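Local coordinates for protein dipeptide Epimerase (Enterococcus faecalis V583, PDB 3JZU) that belongs to the mandelate racemase/muconate lactonizing enzyme family of the enolase superfamily and binds a magnesium ion together with leucine and tyrosine, at residues E17-A22 with D132-I137; L158-G163 with L186-N191. All coordinates share one frame; numbering follows the deposited sequence.

Interaction 1 of 2, residues E17-A22 with D132-I137; sequences ETFTIA and DITLGI. With LEU (leucine), chain I; TYR (tyrosine), chain J.
Phe-19 reaches across to Thr-134 and Gly-136. From CB the ring swings over the end of strand 128-135 with chi1 at -137°, well away from a staggered value. The bound leucine places CD1 over the centre of the Phe-19 ring, 3.8 Å above its plane and closest to ring atoms CD2 and CE2. The same two ring atoms lie nearest Gly-136 CA on the opposite face, where that CA is 4.0 Å from the Phe-19 ring centroid and 27° off the normal, a CH-pi contact. Farther out, Phe-19 CE2 packs against Thr-134 CG2 at 3.6 Å. CE1 and CZ lie by Thr-134 O and Gly-136 N, and Phe-19 CZ meets Thr-134 O with the ring edge at 3.2 Å. Thr-134 OG1 turns to the ligand, taking a hydrogen bond from the leucine N at 3.1 Å. Beside the ring, Ile-137 N donates to Thr-20 O (2.9 Å, N-H...O 166°), the one hydrogen bond between the segments. Ile-21 points away and brings CD1 to 3.5 Å from CD1 of the bound tyrosine. The chemistry is therefore mainly apolar: a ring held between ligand and backbone forms one wall of the leucine site, where the N-terminal domain meets the barrel.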
loop_
_atom_site.group_PDB
_atom_site.type_symbol
_atom_site.label_atom_id
_atom_site.label_comp_id
_atom_site.label_asym_id
_atom_site.label_seq_id
_atom_site.Cartn_x
_atom_site.Cartn_y
_atom_site.Cartn_z
ATOM N N GLU A 17 -7.157 8.121 15.474
ATOM C CA GLU A 17 -7.905 7.056 16.133
ATOM C C GLU A 17 -7.302 5.681 15.892
ATOM O O GLU A 17 -6.877 5.361 14.781
ATOM C CB GLU A 17 -9.385 7.073 15.706
ATOM C CG GLU A 17 -9.648 7.161 14.210
ATOM C CD GLU A 17 -11.137 7.291 13.892
ATOM O OE1 GLU A 17 -11.486 7.566 12.721
ATOM O OE2 GLU A 17 -11.962 7.114 14.818
ATOM N N THR A 18 -7.249 4.875 16.949
ATOM C CA THR A 18 -6.703 3.524 16.846
ATOM C C THR A 18 -7.449 2.791 15.739
ATOM O O THR A 18 -8.672 2.902 15.625
ATOM C CB THR A 18 -6.889 2.745 18.153
ATOM O OG1 THR A 18 -8.280 2.711 18.492
ATOM C CG2 THR A 18 -6.129 3.402 19.266
ATOM N N PHE A 19 -6.708 2.050 14.920
ATOM C CA PHE A 19 -7.311 1.316 13.824
ATOM C C PHE A 19 -7.238 -0.163 14.121
ATOM O O PHE A 19 -6.164 -0.697 14.385
ATOM C CB PHE A 19 -6.580 1.605 12.512
ATOM C CG PHE A 19 -7.498 1.817 11.348
ATOM C CD1 PHE A 19 -8.170 3.025 11.191
ATOM C CD2 PHE A 19 -7.718 0.799 10.426
ATOM C CE1 PHE A 19 -9.051 3.221 10.132
ATOM C CE2 PHE A 19 -8.596 0.982 9.363
ATOM C CZ PHE A 19 -9.264 2.196 9.216
ATOM N N THR A 20 -8.384 -0.827 14.078
ATOM C CA THR A 20 -8.417 -2.252 14.348
ATOM C C THR A 20 -8.670 -3.087 13.099
ATOM O O THR A 20 -9.608 -2.828 12.342
ATOM C CB THR A 20 -9.502 -2.605 15.391
ATOM O OG1 THR A 20 -9.187 -1.985 16.644
ATOM C CG2 THR A 20 -9.579 -4.112 15.593
ATOM N N ILE A 21 -7.807 -4.077 12.884
ATOM C CA ILE A 21 -7.961 -5.009 11.777
ATOM C C ILE A 21 -7.888 -6.385 12.429
ATOM O O ILE A 21 -7.661 -6.483 13.637
ATOM C CB ILE A 21 -6.856 -4.862 10.698
ATOM C CG1 ILE A 21 -5.479 -5.176 11.280
ATOM C CG2 ILE A 21 -6.885 -3.443 10.121
ATOM C CD1 ILE A 21 -4.401 -5.270 10.224
ATOM N N ALA A 22 -8.076 -7.441 11.648
ATOM C CA ALA A 22 -8.054 -8.792 12.197
ATOM C C ALA A 22 -6.747 -9.141 12.900
ATOM O O ALA A 22 -6.752 -9.898 13.874
ATOM C CB ALA A 22 -8.345 -9.815 11.096
ATOM N N ASP A 132 -9.847 4.713 -2.112
ATOM C CA ASP A 132 -10.979 4.355 -1.275
ATOM C C ASP A 132 -10.540 4.822 0.102
ATOM O O ASP A 132 -9.517 5.500 0.245
ATOM C CB ASP A 132 -11.194 2.830 -1.245
ATOM C CG ASP A 132 -10.000 2.061 -0.664
ATOM O OD1 ASP A 132 -9.295 2.598 0.218
ATOM O OD2 ASP A 132 -9.774 0.899 -1.076
ATOM N N ILE A 133 -11.322 4.481 1.110
ATOM C CA ILE A 133 -10.950 4.791 2.475
ATOM C C ILE A 133 -11.402 3.574 3.254
ATOM O O ILE A 133 -12.490 3.027 3.007
ATOM C CB ILE A 133 -11.603 6.094 3.014
ATOM C CG1 ILE A 133 -11.125 6.329 4.453
ATOM C CG2 ILE A 133 -13.121 6.019 2.929
ATOM C CD1 ILE A 133 -11.363 7.748 4.950
ATOM N N THR A 134 -10.534 3.114 4.147
ATOM C CA THR A 134 -10.801 1.936 4.960
ATOM C C THR A 134 -11.511 2.265 6.269
ATOM O O THR A 134 -11.203 3.269 6.914
ATOM C CB THR A 134 -9.479 1.198 5.311
ATOM O OG1 THR A 134 -8.798 0.835 4.103
ATOM C CG2 THR A 134 -9.761 -0.073 6.133
ATOM N N LEU A 135 -12.469 1.414 6.637
ATOM C CA LEU A 135 -13.212 1.536 7.891
ATOM C C LEU A 135 -12.671 0.408 8.774
ATOM O O LEU A 135 -12.670 -0.752 8.357
ATOM C CB LEU A 135 -14.713 1.307 7.672
ATOM C CG LEU A 135 -15.494 2.224 6.724
ATOM C CD1 LEU A 135 -16.929 1.718 6.602
ATOM C CD2 LEU A 135 -15.479 3.634 7.239
ATOM N N GLY A 136 -12.216 0.743 9.980
ATOM C CA GLY A 136 -11.678 -0.268 10.876
ATOM C C GLY A 136 -12.768 -1.126 11.494
ATOM O O GLY A 136 -13.937 -0.734 11.502
ATOM N N ILE A 137 -12.391 -2.290 12.016
ATOM C CA ILE A 137 -13.350 -3.201 12.637
ATOM C C ILE A 137 -14.047 -2.576 13.838
ATOM O O ILE A 137 -13.398 -2.006 14.715
ATOM C CB ILE A 137 -12.672 -4.511 13.116
ATOM C CG1 ILE A 137 -12.196 -5.335 11.915
ATOM C CG2 ILE A 137 -13.657 -5.335 13.944
ATOM C CD1 ILE A 137 -11.642 -6.729 12.298
HETATM N N LEU I . -5.706 0.869 3.948
HETATM C CA LEU I . -4.705 0.449 4.976
HETATM C C LEU I . -4.645 -1.073 5.119
HETATM O O LEU I . -5.682 -1.742 5.117
HETATM C CB LEU I . -5.070 1.045 6.343
HETATM C CG LEU I . -5.187 2.563 6.495
HETATM C CD1 LEU I . -5.517 2.913 7.937
HETATM C CD2 LEU I . -3.882 3.219 6.081
HETATM N N TYR J . -3.431 -1.610 5.248
HETATM C CA TYR J . -3.220 -3.047 5.434
HETATM C C TYR J . -4.085 -3.924 4.526
HETATM O O TYR J . -4.288 -3.541 3.356
HETATM C CB TYR J . -3.484 -3.425 6.894
HETATM C CG TYR J . -2.622 -2.696 7.906
HETATM C CD1 TYR J . -3.176 -2.204 9.085
HETATM C CD2 TYR J . -1.250 -2.530 7.706
HETATM C CE1 TYR J . -2.391 -1.562 10.044
HETATM C CE2 TYR J . -0.451 -1.893 8.665
HETATM C CZ TYR J . -1.031 -1.411 9.832
HETATM O OH TYR J . -0.261 -0.790 10.799
HETATM O OXT TYR J . -4.535 -4.995 5.001
#

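Interaction 2 of 2, residues L158-G163 with L186-N191; sequences LKIKVG and LRLDAN. With MG (magnesium ion), chain K; TYR (tyrosine), chain J; LEU (leucine), chain I.
Asp-189 and Lys-161 lie side by side, pointing the same way, and Asp-189 OD2 is shared between the lysine NZ and the magnesium ion. Asp-189 OD2 binds the metal at 2.3 Å and accepts from Lys-161 NZ at 2.7 Å, the NZ atom standing above the carboxylate plane, 73° out of it. The tyrosine OXT and a water are further ligands, and Glu-215 and Asp-240 complete the set. Lys-161 NZ also donates to Asn-191 OD1 (2.8 Å) and to the leucine O (2.9 Å); a chain bent at chi2 (-69°) brings it there. Lys-159, extended throughout, sends NZ to the tyrosine O at 3.0 Å and pairs with Asp-318 and Glu-215. In the second shell, Asp-189 OD1 accepts from Asn-191 N in an Asx turn (2.9 Å), and Asn-191 ND2 donates to the tyrosine OXT almost straight (168°). Behind them runs a parallel pairing from Leu-158 with Leu-186 to Lys-161 with Asp-189; Ile-160 N to Arg-187 O, at 2.7 Å, is one of its four backbone bonds. On the other face of the sheet, Ile-160 CD1 packs on the CD2 atoms of Leu-186 and Leu-188. These are neighbouring strands of the TIM-barrel-like C-terminal domain, with the magnesium site at their C-terminal ends. Helix 166-180 covers the apolar face and links them in a beta-alpha-beta unit; strands 128-135 and 211-215 flank the pair.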
loop_
_atom_site.group_PDB
_atom_site.type_symbol
_atom_site.label_atom_id
_atom_site.label_comp_id
_atom_site.label_asym_id
_atom_site.label_seq_id
_atom_site.Cartn_x
_atom_site.Cartn_y
_atom_site.Cartn_z
ATOM N N LEU A 158 -15.640 2.131 -0.420
ATOM C CA LEU A 158 -15.244 1.931 0.972
ATOM C C LEU A 158 -14.603 0.562 1.159
ATOM O O LEU A 158 -15.095 -0.430 0.629
ATOM C CB LEU A 158 -16.471 2.020 1.885
ATOM C CG LEU A 158 -17.328 3.288 1.770
ATOM C CD1 LEU A 158 -18.586 3.138 2.612
ATOM C CD2 LEU A 158 -16.527 4.511 2.211
ATOM N N LYS A 159 -13.512 0.511 1.915
ATOM C CA LYS A 159 -12.842 -0.756 2.197
ATOM C C LYS A 159 -13.249 -1.144 3.614
ATOM O O LYS A 159 -12.933 -0.439 4.577
ATOM C CB LYS A 159 -11.320 -0.599 2.096
ATOM C CG LYS A 159 -10.541 -1.866 2.414
ATOM C CD LYS A 159 -9.069 -1.728 2.011
ATOM C CE LYS A 159 -8.264 -2.945 2.437
ATOM N NZ LYS A 159 -6.833 -2.904 1.995
ATOM N N ILE A 160 -13.965 -2.258 3.726
ATOM C CA ILE A 160 -14.473 -2.746 5.006
ATOM C C ILE A 160 -13.599 -3.817 5.633
ATOM O O ILE A 160 -13.359 -4.869 5.040
ATOM C CB ILE A 160 -15.881 -3.361 4.850
ATOM C CG1 ILE A 160 -16.842 -2.345 4.229
ATOM C CG2 ILE A 160 -16.390 -3.834 6.199
ATOM C CD1 ILE A 160 -18.253 -2.920 3.963
ATOM N N LYS A 161 -13.124 -3.547 6.843
ATOM C CA LYS A 161 -12.313 -4.518 7.548
ATOM C C LYS A 161 -13.261 -5.474 8.259
ATOM O O LYS A 161 -14.267 -5.051 8.828
ATOM C CB LYS A 161 -11.406 -3.815 8.558
ATOM C CG LYS A 161 -10.257 -3.044 7.906
ATOM C CD LYS A 161 -9.239 -4.001 7.273
ATOM C CE LYS A 161 -8.130 -3.231 6.556
ATOM N NZ LYS A 161 -7.111 -4.143 5.941
ATOM N N VAL A 162 -12.953 -6.765 8.205
ATOM C CA VAL A 162 -13.772 -7.773 8.869
ATOM C C VAL A 162 -12.828 -8.824 9.431
ATOM O O VAL A 162 -11.624 -8.781 9.161
ATOM C CB VAL A 162 -14.751 -8.465 7.879
ATOM C CG1 VAL A 162 -15.799 -7.480 7.379
ATOM C CG2 VAL A 162 -13.975 -9.035 6.704
ATOM N N GLY A 163 -13.360 -9.758 10.219
ATOM C CA GLY A 163 -12.510 -10.806 10.744
ATOM C C GLY A 163 -12.589 -11.213 12.207
ATOM O O GLY A 163 -11.589 -11.669 12.754
ATOM N N LEU A 186 -18.276 -1.483 -2.335
ATOM C CA LEU A 186 -17.774 -1.990 -1.071
ATOM C C LEU A 186 -16.807 -3.153 -1.277
ATOM O O LEU A 186 -17.168 -4.171 -1.869
ATOM C CB LEU A 186 -18.939 -2.463 -0.194
ATOM C CG LEU A 186 -19.994 -1.444 0.259
ATOM C CD1 LEU A 186 -21.088 -2.181 1.005
ATOM C CD2 LEU A 186 -19.369 -0.389 1.162
ATOM N N ARG A 187 -15.569 -2.990 -0.821
ATOM C CA ARG A 187 -14.599 -4.074 -0.910
ATOM C C ARG A 187 -14.307 -4.508 0.525
ATOM O O ARG A 187 -14.181 -3.672 1.425
ATOM C CB ARG A 187 -13.322 -3.625 -1.627
ATOM C CG ARG A 187 -12.703 -2.337 -1.119
ATOM C CD ARG A 187 -11.519 -1.919 -1.989
ATOM N NE ARG A 187 -11.911 -1.634 -3.369
ATOM C CZ ARG A 187 -11.363 -0.682 -4.116
ATOM N NH1 ARG A 187 -10.399 0.083 -3.619
ATOM N NH2 ARG A 187 -11.775 -0.491 -5.362
ATOM N N LEU A 188 -14.236 -5.814 0.743
ATOM C CA LEU A 188 -13.974 -6.348 2.068
ATOM C C LEU A 188 -12.519 -6.790 2.198
ATOM O O LEU A 188 -11.884 -7.175 1.209
ATOM C CB LEU A 188 -14.883 -7.552 2.346
ATOM C CG LEU A 188 -16.366 -7.480 1.953
ATOM C CD1 LEU A 188 -17.067 -8.757 2.421
ATOM C CD2 LEU A 188 -17.025 -6.244 2.565
ATOM N N ASP A 189 -11.999 -6.725 3.424
ATOM C CA ASP A 189 -10.634 -7.160 3.708
ATOM C C ASP A 189 -10.665 -7.927 5.024
ATOM O O ASP A 189 -10.881 -7.336 6.078
ATOM C CB ASP A 189 -9.676 -5.972 3.842
ATOM C CG ASP A 189 -8.219 -6.409 3.919
ATOM O OD1 ASP A 189 -7.983 -7.594 4.235
ATOM O OD2 ASP A 189 -7.318 -5.579 3.666
ATOM N N ALA A 190 -10.436 -9.236 4.968
ATOM C CA ALA A 190 -10.480 -10.053 6.181
ATOM C C ALA A 190 -9.145 -10.261 6.860
ATOM O O ALA A 190 -9.075 -10.914 7.896
ATOM C CB ALA A 190 -11.105 -11.409 5.867
ATOM N N ASN A 191 -8.088 -9.693 6.289
ATOM C CA ASN A 191 -6.748 -9.862 6.828
ATOM C C ASN A 191 -6.487 -11.269 7.385
ATOM O O ASN A 191 -6.119 -11.428 8.546
ATOM C CB ASN A 191 -6.442 -8.786 7.891
ATOM C CG ASN A 191 -6.132 -7.423 7.269
ATOM O OD1 ASN A 191 -6.886 -6.457 7.428
ATOM N ND2 ASN A 191 -5.019 -7.350 6.539
HETATM MG MG MG K . -5.221 -5.942 2.825
HETATM N N TYR J . -3.431 -1.610 5.248
HETATM C CA TYR J . -3.220 -3.047 5.434
HETATM C C TYR J . -4.085 -3.924 4.526
HETATM O O TYR J . -4.288 -3.541 3.356
HETATM C CB TYR J . -3.484 -3.425 6.894
HETATM C CG TYR J . -2.622 -2.696 7.906
HETATM C CD1 TYR J . -3.176 -2.204 9.085
HETATM C CD2 TYR J . -1.250 -2.530 7.706
HETATM C CE1 TYR J . -2.391 -1.562 10.044
HETATM C CE2 TYR J . -0.451 -1.893 8.665
HETATM C CZ TYR J . -1.031 -1.411 9.832
HETATM O OH TYR J . -0.261 -0.790 10.799
HETATM O OXT TYR J . -4.535 -4.995 5.001
HETATM N N LEU I . -5.706 0.869 3.948
HETATM C CA LEU I . -4.705 0.449 4.976
HETATM C C LEU I . -4.645 -1.073 5.119
HETATM O O LEU I . -5.682 -1.742 5.117
HETATM C CB LEU I . -5.070 1.045 6.343
HETATM C CG LEU I . -5.187 2.563 6.495
HETATM C CD1 LEU I . -5.517 2.913 7.937
HETATM C CD2 LEU I . -3.882 3.219 6.081
HETATM O O HOH W 1 -9.112 -7.004 9.095
HETATM O O HOH W 2 -5.333 -8.058 3.461
#

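Both interactions use the sheet of the barrel, in which strands 128-135 and 157-161 are neighbours, and their centres lie 9 Å apart. Interaction 2 is internal to that sheet, buried, and covers 607 Å² with regular parallel hydrogen bonding and a metal site. Interaction 1 is partly buried and covers 289 Å²; its touching parts run 65° apart and join the N-terminal domain to the barrel. Both touch leucine and tyrosine, interaction 1 through apolar groups and one hydrogen bond from the leucine N, interaction 2 through lysine and asparagine hydrogen bonds and the metal. They also touch directly: Asp-132 OD2 forms a salt bridge with Arg-187 NH1 at 2.7 Å.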